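Long-range contact in DUF4136 domain-containing protein (Bacteroides thetaiotaomicron, PDB 4F54), which is of unknown function but belongs to the DUF4136 family and is probably a lipoprotein in its natural form: residues V160-F168 with A183-L194. Residues are numbered along the deposited sequence; the frame is centred on the assembly and turned at random.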
loop_
_atom_site.group_PDB
_atom_site.type_symbol
_atom_site.label_atom_id
_atom_site.label_comp_id
_atom_site.label_asym_id
_atom_site.label_seq_id
_atom_site.Cartn_x
_atom_site.Cartn_y
_atom_site.Cartn_z
ATOM N N VAL A 160 -10.127 -0.645 0.021
ATOM C CA VAL A 160 -10.704 -1.787 0.712
ATOM C C VAL A 160 -9.798 -2.354 1.785
ATOM O O VAL A 160 -10.288 -3.057 2.669
ATOM C CB VAL A 160 -11.143 -2.913 -0.292
ATOM C CG1 VAL A 160 -12.265 -2.395 -1.186
ATOM C CG2 VAL A 160 -9.963 -3.453 -1.120
ATOM N N TRP A 161 -8.490 -2.050 1.698
ATOM C CA TRP A 161 -7.496 -2.569 2.625
ATOM C C TRP A 161 -6.283 -1.660 2.593
ATOM O O TRP A 161 -5.929 -1.126 1.542
ATOM C CB TRP A 161 -7.177 -4.007 2.239
ATOM C CG TRP A 161 -6.149 -4.721 3.010
ATOM C CD1 TRP A 161 -6.366 -5.536 4.110
ATOM C CD2 TRP A 161 -4.719 -4.835 2.723
ATOM N NE1 TRP A 161 -5.194 -6.121 4.528
ATOM C CE2 TRP A 161 -4.172 -5.773 3.726
ATOM C CE3 TRP A 161 -3.871 -4.317 1.737
ATOM C CZ2 TRP A 161 -2.826 -6.134 3.737
ATOM C CZ3 TRP A 161 -2.537 -4.678 1.754
ATOM C CH2 TRP A 161 -2.019 -5.556 2.712
ATOM N N THR A 162 -5.705 -1.474 3.781
ATOM C CA THR A 162 -4.483 -0.707 3.990
ATOM C C THR A 162 -3.561 -1.479 4.913
ATOM O O THR A 162 -4.013 -2.108 5.855
ATOM C CB THR A 162 -4.815 0.696 4.578
ATOM O OG1 THR A 162 -5.783 1.341 3.756
ATOM C CG2 THR A 162 -3.553 1.582 4.702
ATOM N N SER A 163 -2.266 -1.391 4.682
ATOM C CA SER A 163 -1.276 -1.896 5.614
ATOM C C SER A 163 -0.205 -0.840 5.865
ATOM O O SER A 163 0.082 0.032 5.002
ATOM C CB SER A 163 -0.659 -3.233 5.157
ATOM O OG SER A 163 0.123 -3.027 3.996
ATOM N N TYR A 164 0.360 -0.941 7.071
ATOM C CA TYR A 164 1.458 -0.136 7.510
ATOM C C TYR A 164 2.508 -1.065 8.082
ATOM O O TYR A 164 2.271 -1.758 9.088
ATOM C CB TYR A 164 1.032 0.912 8.495
ATOM C CG TYR A 164 2.060 1.930 8.910
ATOM C CD1 TYR A 164 2.829 2.590 7.949
ATOM C CD2 TYR A 164 2.142 2.376 10.220
ATOM C CE1 TYR A 164 3.733 3.574 8.334
ATOM C CE2 TYR A 164 3.033 3.364 10.623
ATOM C CZ TYR A 164 3.829 3.966 9.647
ATOM O OH TYR A 164 4.715 4.989 10.024
ATOM N N LEU A 165 3.666 -1.101 7.417
ATOM C CA LEU A 165 4.810 -1.937 7.868
ATOM C C LEU A 165 5.846 -0.980 8.462
ATOM O O LEU A 165 6.314 -0.086 7.749
ATOM C CB LEU A 165 5.401 -2.643 6.649
ATOM C CG LEU A 165 4.403 -3.346 5.733
ATOM C CD1 LEU A 165 5.133 -4.173 4.654
ATOM C CD2 LEU A 165 3.462 -4.247 6.537
ATOM N N THR A 166 6.217 -1.164 9.714
ATOM C CA THR A 166 7.027 -0.146 10.416
ATOM C C THR A 166 7.849 -0.772 11.517
ATOM O O THR A 166 7.830 -1.988 11.663
ATOM C CB THR A 166 6.130 1.018 10.918
ATOM O OG1 THR A 166 6.960 2.110 11.345
ATOM C CG2 THR A 166 5.213 0.581 12.058
ATOM N N GLY A 167 8.595 0.022 12.279
ATOM C CA GLY A 167 9.328 -0.541 13.399
ATOM C C GLY A 167 10.432 -1.529 13.056
ATOM O O GLY A 167 10.804 -2.370 13.853
ATOM N N PHE A 168 10.992 -1.390 11.865
ATOM C CA PHE A 168 12.030 -2.305 11.392
ATOM C C PHE A 168 13.345 -2.135 12.136
ATOM O O PHE A 168 13.859 -1.025 12.302
ATOM C CB PHE A 168 12.287 -2.093 9.914
ATOM C CG PHE A 168 11.198 -2.612 9.005
ATOM C CD1 PHE A 168 11.160 -3.958 8.650
ATOM C CD2 PHE A 168 10.272 -1.759 8.444
ATOM C CE1 PHE A 168 10.188 -4.446 7.818
ATOM C CE2 PHE A 168 9.279 -2.256 7.595
ATOM C CZ PHE A 168 9.258 -3.606 7.277
ATOM N N ALA A 183 7.487 -8.939 6.351
ATOM C CA ALA A 183 6.389 -8.018 6.755
ATOM C C ALA A 183 5.218 -8.041 5.752
ATOM O O ALA A 183 4.057 -8.141 6.161
ATOM C CB ALA A 183 6.887 -6.601 7.016
ATOM N N VAL A 184 5.513 -8.015 4.438
ATOM C CA VAL A 184 4.466 -8.157 3.432
ATOM C C VAL A 184 3.716 -9.464 3.656
ATOM O O VAL A 184 2.490 -9.467 3.722
ATOM C CB VAL A 184 5.006 -7.962 1.986
ATOM C CG1 VAL A 184 3.947 -8.330 0.946
ATOM C CG2 VAL A 184 5.521 -6.545 1.783
ATOM N N ASN A 185 4.430 -10.591 3.792
ATOM C CA ASN A 185 3.796 -11.884 4.023
ATOM C C ASN A 185 2.925 -11.851 5.259
ATOM O O ASN A 185 1.791 -12.346 5.250
ATOM C CB ASN A 185 4.849 -12.981 4.149
ATOM C CG ASN A 185 5.543 -13.287 2.830
ATOM O OD1 ASN A 185 5.066 -12.905 1.765
ATOM N ND2 ASN A 185 6.701 -13.947 2.909
ATOM N N GLN A 186 3.413 -11.187 6.306
ATOM C CA GLN A 186 2.642 -11.097 7.546
ATOM C C GLN A 186 1.348 -10.320 7.412
ATOM O O GLN A 186 0.327 -10.683 7.990
ATOM C CB GLN A 186 3.493 -10.515 8.684
ATOM C CG GLN A 186 2.739 -10.285 9.992
ATOM C CD GLN A 186 2.143 -11.556 10.596
ATOM O OE1 GLN A 186 2.776 -12.623 10.586
ATOM N NE2 GLN A 186 0.938 -11.442 11.156
ATOM N N SER A 187 1.389 -9.261 6.609
ATOM C CA SER A 187 0.201 -8.421 6.387
ATOM C C SER A 187 -0.920 -9.239 5.751
ATOM O O SER A 187 -2.101 -9.066 6.090
ATOM C CB SER A 187 0.516 -7.173 5.550
ATOM O OG SER A 187 0.705 -7.438 4.140
ATOM N N PHE A 188 -0.562 -10.188 4.892
ATOM C CA PHE A 188 -1.587 -11.102 4.348
ATOM C C PHE A 188 -2.021 -12.175 5.335
ATOM O O PHE A 188 -3.202 -12.489 5.419
ATOM C CB PHE A 188 -1.132 -11.725 3.014
ATOM C CG PHE A 188 -1.220 -10.774 1.873
ATOM C CD1 PHE A 188 -0.141 -9.928 1.549
ATOM C CD2 PHE A 188 -2.368 -10.678 1.162
ATOM C CE1 PHE A 188 -0.223 -9.033 0.479
ATOM C CE2 PHE A 188 -2.462 -9.792 0.119
ATOM C CZ PHE A 188 -1.384 -8.950 -0.215
ATOM N N THR A 189 -1.077 -12.739 6.099
ATOM C CA THR A 189 -1.401 -13.736 7.111
ATOM C C THR A 189 -2.460 -13.245 8.113
ATOM O O THR A 189 -3.376 -13.966 8.476
ATOM C CB THR A 189 -0.118 -14.182 7.859
ATOM O OG1 THR A 189 0.799 -14.707 6.888
ATOM C CG2 THR A 189 -0.452 -15.222 8.928
ATOM N N GLN A 190 -2.323 -11.998 8.541
ATOM C CA GLN A 190 -3.293 -11.400 9.477
ATOM C C GLN A 190 -4.515 -10.778 8.785
ATOM O O GLN A 190 -5.282 -10.051 9.435
ATOM C CB GLN A 190 -2.583 -10.359 10.383
ATOM C CG GLN A 190 -2.135 -9.069 9.694
ATOM C CD GLN A 190 -1.308 -8.209 10.630
ATOM O OE1 GLN A 190 -0.236 -8.662 11.106
ATOM N NE2 GLN A 190 -1.728 -6.930 10.852
ATOM N N SER A 191 -4.722 -11.068 7.491
ATOM C CA SER A 191 -5.902 -10.623 6.707
ATOM C C SER A 191 -6.650 -11.857 6.101
ATOM O O SER A 191 -6.692 -12.022 4.870
ATOM C CB SER A 191 -5.452 -9.613 5.618
ATOM O OG SER A 191 -4.722 -8.537 6.214
ATOM N N PRO A 192 -7.181 -12.732 6.967
ATOM C CA PRO A 192 -7.766 -14.014 6.510
ATOM C C PRO A 192 -9.004 -13.845 5.599
ATOM O O PRO A 192 -9.348 -14.746 4.815
ATOM C CB PRO A 192 -8.114 -14.726 7.829
ATOM C CG PRO A 192 -8.230 -13.639 8.853
ATOM C CD PRO A 192 -7.207 -12.612 8.439
ATOM N N TYR A 193 -9.648 -12.687 5.701
ATOM C CA TYR A 193 -10.806 -12.310 4.871
ATOM C C TYR A 193 -10.450 -11.943 3.434
ATOM O O TYR A 193 -11.342 -11.874 2.593
ATOM C CB TYR A 193 -11.550 -11.083 5.490
ATOM C CG TYR A 193 -10.582 -9.967 5.831
ATOM C CD1 TYR A 193 -10.108 -9.094 4.864
ATOM C CD2 TYR A 193 -10.006 -9.909 7.106
ATOM C CE1 TYR A 193 -9.170 -8.137 5.174
ATOM C CE2 TYR A 193 -9.038 -8.943 7.403
ATOM C CZ TYR A 193 -8.644 -8.069 6.430
ATOM O OH TYR A 193 -7.692 -7.138 6.696
ATOM N N LEU A 194 -9.173 -11.655 3.167
ATOM C CA LEU A 194 -8.769 -11.093 1.881
ATOM C C LEU A 194 -8.544 -12.233 0.873
ATOM O O LEU A 194 -7.412 -12.605 0.563
ATOM C CB LEU A 194 -7.521 -10.245 2.080
ATOM C CG LEU A 194 -7.447 -8.976 1.258
ATOM C CD1 LEU A 194 -6.188 -8.205 1.667
ATOM C CD2 LEU A 194 -7.361 -9.370 -0.187
HETATM O O HOH W 1 1.644 -4.987 3.106
#
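L194 lies over one face of the W161 indole, with L194 CD1 3.5 Å from the centroid of the five-membered ring and almost on its normal, a CH-pi contact. On the same side, the F188 ring lies obliquely to the six-membered ring, neither stacked nor edge-to-face. The edge of the indole meets polar groups. The OH of Y193 sits in the ring plane beside W161 CD1, and OG of S187 lies in plane 3.6 Å from W161 CH2. The W161 N-H reaches S191, NE1 to OG 3.0 Å, at 153° and close to the ring plane. S191 OG gives its own proton to the backbone O of S187 (2.7 Å), so the indole is tied through S191 to the last turn of the helix. CG of W161 stands anti to the backbone N (chi1 178°), which lays the indole along the strand toward S163, on its helix-facing side. Replacing W161 by an alanine is likely to leave S191 OG without its indole donor and to open a gap beneath L194. Further along, a water joins S163 OG and S187 OG, 2.6 and 2.8 Å away. L165 CD1 packs against both A183 CB and V184 CG2, and F168 CZ touches A183 CB at 3.8 Å. Beside the strand, V184 and F188 also touch helix 56-70. The N-to-C directions of strand 160-166 and helix 183-189 make 140°. The whole is a helix packed on one face of a mixed beta sheet, the two-layer alpha/beta arrangement of this domain.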